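Local coordinates for protein endo-beta-mannanase (Opitutaceae bacterium TAV5, PDB 7BOB) that acts as an exo-beta-1,4-mannosidase of glycosyl hydrolase family 5, probably releasing mannose from the ends of beta-1,4-linked mannan chains in the termite hindgut, at residues A36-E39 against D40-S44; R135-T138 against T139-P143; I523-G527 against A528-M532. All blocks are in the same frame, centred on the assembly; numbering follows the deposited sequence.

Contact 1. Residues A36-E39 against D40-S44; sequences AWPE and DEIFS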
loop_
_atom_site.group_PDB
_atom_site.type_symbol
_atom_site.label_atom_id
_atom_site.label_comp_id
_atom_site.label_asym_id
_atom_site.label_seq_id
_atom_site.Cartn_x
_atom_site.Cartn_y
_atom_site.Cartn_z
ATOM N N ALA A 36 22.537 -23.866 26.589
ATOM C CA ALA A 36 22.155 -24.572 27.805
ATOM C C ALA A 36 22.710 -25.999 27.850
ATOM O O ALA A 36 22.950 -26.526 28.942
ATOM C CB ALA A 36 20.630 -24.582 27.941
ATOM N N TRP A 37 22.924 -26.620 26.681
ATOM C CA TRP A 37 23.364 -27.999 26.461
ATOM C C TRP A 37 22.938 -28.971 27.563
ATOM O O TRP A 37 23.772 -29.378 28.379
ATOM C CB TRP A 37 24.885 -28.047 26.295
ATOM C CG TRP A 37 25.343 -29.293 25.552
ATOM C CD1 TRP A 37 26.172 -30.273 26.019
ATOM C CD2 TRP A 37 24.973 -29.684 24.217
ATOM N NE1 TRP A 37 26.355 -31.241 25.053
ATOM C CE2 TRP A 37 25.637 -30.893 23.936
ATOM C CE3 TRP A 37 24.173 -29.112 23.225
ATOM C CZ2 TRP A 37 25.502 -31.552 22.712
ATOM C CZ3 TRP A 37 24.040 -29.762 22.009
ATOM C CH2 TRP A 37 24.693 -30.966 21.764
ATOM N N PRO A 38 21.657 -29.352 27.634
ATOM C CA PRO A 38 21.247 -30.408 28.578
ATOM C C PRO A 38 21.454 -31.773 27.927
ATOM O O PRO A 38 20.549 -32.373 27.316
ATOM C CB PRO A 38 19.771 -30.084 28.819
ATOM C CG PRO A 38 19.304 -29.525 27.482
ATOM C CD PRO A 38 20.511 -28.820 26.868
ATOM N N GLU A 39 22.686 -32.277 28.044
ATOM C CA GLU A 39 23.098 -33.383 27.187
ATOM C C GLU A 39 22.346 -34.669 27.505
ATOM O O GLU A 39 21.956 -35.397 26.585
ATOM C CB GLU A 39 24.596 -33.603 27.275
ATOM C CG GLU A 39 25.092 -34.554 26.192
ATOM C CD GLU A 39 26.601 -34.745 26.217
ATOM O OE1 GLU A 39 27.320 -33.914 25.619
ATOM O OE2 GLU A 39 27.064 -35.733 26.825
ATOM N N ASP A 40 22.109 -34.974 28.786
ATOM C CA ASP A 40 21.326 -36.175 29.084
ATOM C C ASP A 40 19.933 -36.066 28.481
ATOM O O ASP A 40 19.420 -37.033 27.901
ATOM C CB ASP A 40 21.227 -36.406 30.589
ATOM C CG ASP A 40 22.530 -36.915 31.192
ATOM O OD1 ASP A 40 23.474 -37.244 30.423
ATOM O OD2 ASP A 40 22.606 -36.981 32.443
ATOM N N GLU A 41 19.314 -34.885 28.596
ATOM C CA GLU A 41 18.001 -34.665 28.002
ATOM C C GLU A 41 18.040 -34.902 26.495
ATOM O O GLU A 41 17.207 -35.633 25.953
ATOM C CB GLU A 41 17.513 -33.253 28.335
ATOM C CG GLU A 41 16.169 -32.869 27.682
ATOM C CD GLU A 41 15.669 -31.486 28.106
ATOM O OE1 GLU A 41 16.415 -30.769 28.822
ATOM O OE2 GLU A 41 14.524 -31.121 27.721
ATOM N N ILE A 42 19.024 -34.312 25.804
ATOM C CA ILE A 42 19.139 -34.484 24.352
ATOM C C ILE A 42 19.264 -35.966 23.983
ATOM O O ILE A 42 18.520 -36.486 23.136
ATOM C CB ILE A 42 20.333 -33.673 23.821
ATOM C CG1 ILE A 42 20.098 -32.168 24.014
ATOM C CG2 ILE A 42 20.614 -34.007 22.372
ATOM C CD1 ILE A 42 21.372 -31.300 23.895
ATOM N N PHE A 43 20.205 -36.673 24.625
ATOM C CA PHE A 43 20.456 -38.063 24.257
ATOM C C PHE A 43 19.254 -38.938 24.601
ATOM O O PHE A 43 18.924 -39.881 23.868
ATOM C CB PHE A 43 21.733 -38.566 24.952
ATOM C CG PHE A 43 23.021 -37.940 24.427
ATOM C CD1 PHE A 43 22.993 -36.893 23.493
ATOM C CD2 PHE A 43 24.266 -38.407 24.866
ATOM C CE1 PHE A 43 24.177 -36.309 23.015
ATOM C CE2 PHE A 43 25.469 -37.826 24.405
ATOM C CZ PHE A 43 25.424 -36.776 23.472
ATOM N N SER A 44 18.569 -38.624 25.701
ATOM C CA SER A 44 17.338 -39.337 25.998
ATOM C C SER A 44 16.283 -39.073 24.925
ATOM O O SER A 44 15.502 -39.975 24.587
ATOM C CB SER A 44 16.828 -38.942 27.383
ATOM O OG SER A 44 15.492 -39.371 27.559
#
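P38 O accepts the backbone N-H of I42, with 2.9 Å between P38 O and I42 N. The next bond runs from F43 N to E39 O, also at 2.9 Å and nearly straight at 172°. These are the first i to i+4 bonds of helix 39-51. E39 also accepts the indole N-H of W37, with W37 NE1 2.9 Å from E39 OE1. That oxygen is met on its anti side, somewhat out of the carboxylate plane. The other oxygen, E39 OE2, forms a salt bridge with R83 on helix 75-89. The two partners together would fix the rotation of the carboxylate.

The same glutamate lies over the ring of F43. Its CG is anti to the backbone N (chi1 -169°), and this brings CG over one face, 3.7 Å from the ring centroid, in a CH-pi contact. The carboxylate plane is stacked nearly parallel to the ring. A second CH-pi contact places I42 CD1 3.7 Å from the centroid of the six-membered ring of W37. The P38 ring touches the same methyl through CD. E41 OE1 lies against P38 CG and bonds to the hydroxyl of S28. P38 is the centre of an inverse gamma turn and sits at the N-cap position, so the arrangement is a helix N-terminus entered through a tight turn.

Contact 2. Residues R135-T138 against T139-P143; sequences RTIT and THLKP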
loop_
_atom_site.group_PDB
_atom_site.type_symbol
_atom_site.label_atom_id
_atom_site.label_comp_id
_atom_site.label_asym_id
_atom_site.label_seq_id
_atom_site.Cartn_x
_atom_site.Cartn_y
_atom_site.Cartn_z
ATOM N N ARG A 135 31.629 -22.867 5.087
ATOM C CA ARG A 135 32.783 -23.745 4.938
ATOM C C ARG A 135 33.243 -24.284 6.290
ATOM O O ARG A 135 33.561 -25.476 6.408
ATOM C CB ARG A 135 33.916 -23.004 4.229
ATOM C CG ARG A 135 35.152 -23.880 4.050
ATOM C CD ARG A 135 36.136 -23.298 3.048
ATOM N NE ARG A 135 36.554 -21.960 3.461
ATOM C CZ ARG A 135 36.187 -20.830 2.855
ATOM N NH1 ARG A 135 35.391 -20.865 1.786
ATOM N NH2 ARG A 135 36.622 -19.656 3.316
ATOM N N THR A 136 33.213 -23.449 7.330
ATOM C CA THR A 136 33.663 -23.888 8.647
ATOM C C THR A 136 32.791 -25.007 9.194
ATOM O O THR A 136 33.301 -26.011 9.700
ATOM C CB THR A 136 33.664 -22.728 9.624
ATOM O OG1 THR A 136 34.548 -21.706 9.149
ATOM C CG2 THR A 136 34.106 -23.223 10.986
ATOM N N ILE A 137 31.472 -24.830 9.157
ATOM C CA ILE A 137 30.594 -25.868 9.689
ATOM C C ILE A 137 30.744 -27.144 8.877
ATOM O O ILE A 137 30.904 -28.233 9.440
ATOM C CB ILE A 137 29.130 -25.397 9.730
ATOM C CG1 ILE A 137 29.008 -24.096 10.532
ATOM C CG2 ILE A 137 28.261 -26.485 10.336
ATOM C CD1 ILE A 137 29.497 -24.214 11.981
ATOM N N THR A 138 30.732 -27.024 7.544
ATOM C CA THR A 138 30.907 -28.201 6.696
ATOM C C THR A 138 32.193 -28.943 7.045
ATOM O O THR A 138 32.215 -30.172 7.071
ATOM C CB THR A 138 30.900 -27.802 5.219
ATOM O OG1 THR A 138 29.744 -26.999 4.938
ATOM C CG2 THR A 138 30.846 -29.029 4.332
ATOM N N THR A 139 33.269 -28.208 7.332
ATOM C CA THR A 139 34.497 -28.839 7.794
ATOM C C THR A 139 34.227 -29.743 8.991
ATOM O O THR A 139 34.684 -30.889 9.026
ATOM C CB THR A 139 35.538 -27.775 8.138
ATOM O OG1 THR A 139 36.167 -27.321 6.934
ATOM C CG2 THR A 139 36.606 -28.344 9.055
ATOM N N HIS A 140 33.436 -29.273 9.953
ATOM C CA HIS A 140 33.158 -30.083 11.133
ATOM C C HIS A 140 32.137 -31.180 10.897
ATOM O O HIS A 140 32.004 -32.059 11.755
ATOM C CB HIS A 140 32.694 -29.192 12.274
ATOM C CG HIS A 140 33.801 -28.411 12.886
ATOM N ND1 HIS A 140 34.425 -28.798 14.052
ATOM C CD2 HIS A 140 34.440 -27.298 12.465
ATOM C CE1 HIS A 140 35.382 -27.937 14.342
ATOM N NE2 HIS A 140 35.411 -27.016 13.394
ATOM N N LEU A 141 31.417 -31.149 9.779
ATOM C CA LEU A 141 30.536 -32.249 9.408
ATOM C C LEU A 141 31.242 -33.315 8.594
ATOM O O LEU A 141 30.737 -34.445 8.508
ATOM C CB LEU A 141 29.344 -31.738 8.582
ATOM C CG LEU A 141 28.488 -30.615 9.161
ATOM C CD1 LEU A 141 27.548 -30.107 8.079
ATOM C CD2 LEU A 141 27.692 -31.128 10.340
ATOM N N LYS A 142 32.356 -32.961 7.952
ATOM C CA LYS A 142 33.043 -33.896 7.062
ATOM C C LYS A 142 33.314 -35.257 7.703
ATOM O O LYS A 142 33.091 -36.274 7.025
ATOM C CB LYS A 142 34.350 -33.274 6.542
ATOM C CG LYS A 142 35.003 -34.103 5.441
ATOM C CD LYS A 142 36.192 -33.385 4.798
ATOM C CE LYS A 142 36.769 -34.211 3.651
ATOM N NZ LYS A 142 38.144 -33.787 3.286
ATOM N N PRO A 143 33.736 -35.361 8.972
ATOM C CA PRO A 143 33.899 -36.696 9.577
ATOM C C PRO A 143 32.615 -37.495 9.659
ATOM O O PRO A 143 32.670 -38.675 10.024
ATOM C CB PRO A 143 34.454 -36.389 10.976
ATOM C CG PRO A 143 35.199 -35.113 10.806
ATOM C CD PRO A 143 34.341 -34.313 9.819
#
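R135 O receives the backbone N-H of T139 at 2.9 Å from T139 N, in the last turns of helix 124-141. This helix packs against strand 94-101 of the parallel beta/alpha barrel. The hydroxyl of T139 reaches back to the same carbonyl. With OG1 beside its own backbone N (chi1 -80°), it makes a weak bond, 3.2 Å from T139 OG1 to R135 O. One oxygen thus takes two donors from one residue.

The i to i+4 pattern continues with H140 N to T136 O (3.3 Å) and L141 N to I137 O (3.0 Å). It then becomes mixed. H140 N also makes a weak bond to I137 O. L141 N is shared with T138 O, which it meets from well above the carbonyl plane. K142 N makes a weak bond to T138 O. The mixture of i+4 and i+3 bonds fits a helix tightening into the 3-10 segment that follows.

Outside this shell, I137 and L141 lie against L99 and P97 of strand 94-101. R135 forms a salt bridge with E184, and T138 OG1 bonds to A134 O. The imidazole of H140 packs on L78 of helix 75-89. Its edge faces the backbone, with H140 CD2 3.3 Å from T136 O and that oxygen in the ring plane.

Contact 3. Residues I523-G527 against A528-M532; sequences IEPRG and AQILM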
loop_
_atom_site.group_PDB
_atom_site.type_symbol
_atom_site.label_atom_id
_atom_site.label_comp_id
_atom_site.label_asym_id
_atom_site.label_seq_id
_atom_site.Cartn_x
_atom_site.Cartn_y
_atom_site.Cartn_z
ATOM N N ILE A 523 -17.010 -10.767 -28.187
ATOM C CA ILE A 523 -16.296 -11.535 -29.192
ATOM C C ILE A 523 -17.178 -11.747 -30.416
ATOM O O ILE A 523 -18.402 -11.632 -30.371
ATOM C CB ILE A 523 -15.791 -12.875 -28.635
ATOM C CG1 ILE A 523 -16.947 -13.681 -28.041
ATOM C CG2 ILE A 523 -14.677 -12.608 -27.576
ATOM C CD1 ILE A 523 -17.588 -14.666 -29.000
ATOM N N GLU A 524 -16.520 -12.055 -31.531
ATOM C CA GLU A 524 -17.166 -12.528 -32.746
ATOM C C GLU A 524 -16.629 -13.918 -33.066
ATOM O O GLU A 524 -15.402 -14.082 -33.191
ATOM C CB GLU A 524 -16.907 -11.573 -33.910
ATOM C CG GLU A 524 -17.791 -11.800 -35.115
ATOM C CD GLU A 524 -19.218 -11.370 -34.859
ATOM O OE1 GLU A 524 -19.424 -10.280 -34.254
ATOM O OE2 GLU A 524 -20.126 -12.136 -35.257
ATOM N N PRO A 525 -17.477 -14.941 -33.185
ATOM C CA PRO A 525 -16.969 -16.289 -33.488
ATOM C C PRO A 525 -16.270 -16.363 -34.843
ATOM O O PRO A 525 -16.719 -15.789 -35.830
ATOM C CB PRO A 525 -18.234 -17.147 -33.449
ATOM C CG PRO A 525 -19.103 -16.446 -32.430
ATOM C CD PRO A 525 -18.870 -14.975 -32.702
ATOM N N ARG A 526 -15.122 -17.040 -34.868
ATOM C CA ARG A 526 -14.350 -17.251 -36.095
ATOM C C ARG A 526 -13.848 -18.694 -36.063
ATOM O O ARG A 526 -12.650 -18.980 -36.052
ATOM C CB ARG A 526 -13.195 -16.256 -36.249
ATOM C CG ARG A 526 -13.628 -14.788 -36.496
ATOM C CD ARG A 526 -14.113 -14.530 -37.941
ATOM N NE ARG A 526 -15.186 -13.522 -38.035
ATOM C CZ ARG A 526 -14.988 -12.215 -38.241
ATOM N NH1 ARG A 526 -13.750 -11.750 -38.362
ATOM N NH2 ARG A 526 -16.025 -11.367 -38.327
ATOM N N GLY A 527 -14.803 -19.625 -36.020
ATOM C CA GLY A 527 -14.528 -21.043 -35.895
ATOM C C GLY A 527 -15.151 -21.668 -34.663
ATOM O O GLY A 527 -15.541 -22.839 -34.698
ATOM N N ALA A 528 -15.257 -20.912 -33.577
ATOM C CA ALA A 528 -15.782 -21.500 -32.356
ATOM C C ALA A 528 -17.305 -21.518 -32.375
ATOM O O ALA A 528 -17.957 -20.674 -33.002
ATOM C CB ALA A 528 -15.288 -20.746 -31.122
ATOM N N GLN A 529 -17.861 -22.502 -31.678
ATOM C CA GLN A 529 -19.279 -22.587 -31.375
ATOM C C GLN A 529 -19.548 -21.949 -30.021
ATOM O O GLN A 529 -18.703 -21.978 -29.120
ATOM C CB GLN A 529 -19.754 -24.045 -31.343
ATOM C CG GLN A 529 -19.567 -24.864 -32.649
ATOM C CD GLN A 529 -18.117 -25.312 -32.912
ATOM O OE1 GLN A 529 -17.410 -24.700 -33.721
ATOM N NE2 GLN A 529 -17.679 -26.391 -32.238
ATOM N N ILE A 530 -20.732 -21.375 -29.874
ATOM C CA ILE A 530 -21.124 -20.738 -28.624
ATOM C C ILE A 530 -21.778 -21.804 -27.752
ATOM O O ILE A 530 -22.918 -22.207 -27.990
ATOM C CB ILE A 530 -22.054 -19.546 -28.877
ATOM C CG1 ILE A 530 -21.246 -18.391 -29.475
ATOM C CG2 ILE A 530 -22.736 -19.100 -27.593
ATOM C CD1 ILE A 530 -22.111 -17.283 -30.063
ATOM N N LEU A 531 -21.053 -22.271 -26.741
ATOM C CA LEU A 531 -21.578 -23.342 -25.904
ATOM C C LEU A 531 -22.562 -22.821 -24.860
ATOM O O LEU A 531 -23.539 -23.508 -24.538
ATOM C CB LEU A 531 -20.423 -24.092 -25.248
ATOM C CG LEU A 531 -20.669 -25.461 -24.618
ATOM C CD1 LEU A 531 -20.719 -26.561 -25.668
ATOM C CD2 LEU A 531 -19.563 -25.759 -23.593
ATOM N N MET A 532 -22.339 -21.616 -24.337
ATOM C CA MET A 532 -23.217 -21.020 -23.341
ATOM C C MET A 532 -23.245 -19.517 -23.557
ATOM O O MET A 532 -22.284 -18.925 -24.055
ATOM C CB MET A 532 -22.761 -21.313 -21.903
ATOM C CG MET A 532 -22.941 -22.742 -21.450
ATOM S SD MET A 532 -22.023 -23.104 -19.931
ATOM C CE MET A 532 -22.473 -21.665 -18.939
#
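A short turn between strands 520-525 and 529-533 brings P525 close to A528 and I530. The chain passes here from the two-stranded antiparallel sheet with 490-496 to the outermost strand of the mixed seven-stranded sheet in the C-terminal part of the protein. The connection is therefore between two sheets and not a hairpin. No clear hydrogen bond joins residues 523-527 to 528-532.

The turn is held from outside. R526 and A528 share backbone bonds with G489, and the guanidinium group of R526 forms a salt bridge with E491. On the other side of the turn, Q529 bonds through its backbone to R543 of strand 539-546. L531 and M532 both face V541 in a classic beta bulge within the edge strand. A290 of a second subunit packs on E524 and R526, so this surface turn also borders the trimer interface.

G527 has a positive phi of 121°, and at its backbone angles a side chain would press on the carbonyl oxygen of R526. The chain turns at this residue, and A528 then leads into the next strand. P525 leans toward the far side of the turn, with P525 CB 3.6 Å from A528 O. I530 crosses it obliquely. Its CG1 is anti to the carbonyl carbon (chi1 -72°), which carries the terminal methyl back across the turn, where I530 CD1 lies 3.9 Å from P525 CG.

The three contacts are local, follow one another in series, and neither nest nor cross. Contact 1 closes the turn between helices 33-36 and 39-51, before barrel strand 56-62. Contact 2 lies at the end of helix 124-141, before strand 151-154. Both meet helix 75-89, on L84 and L85 respectively, so this helix connects them across about 12 Å between nearest atoms. Contact 3 comes far later, beyond the barrel, and joins a small antiparallel sheet to the edge of the mixed sheet. It lies on the opposite side of the chain's centre, its own centre about 71 Å from that of contact 1 and about 65 Å from that of contact 2.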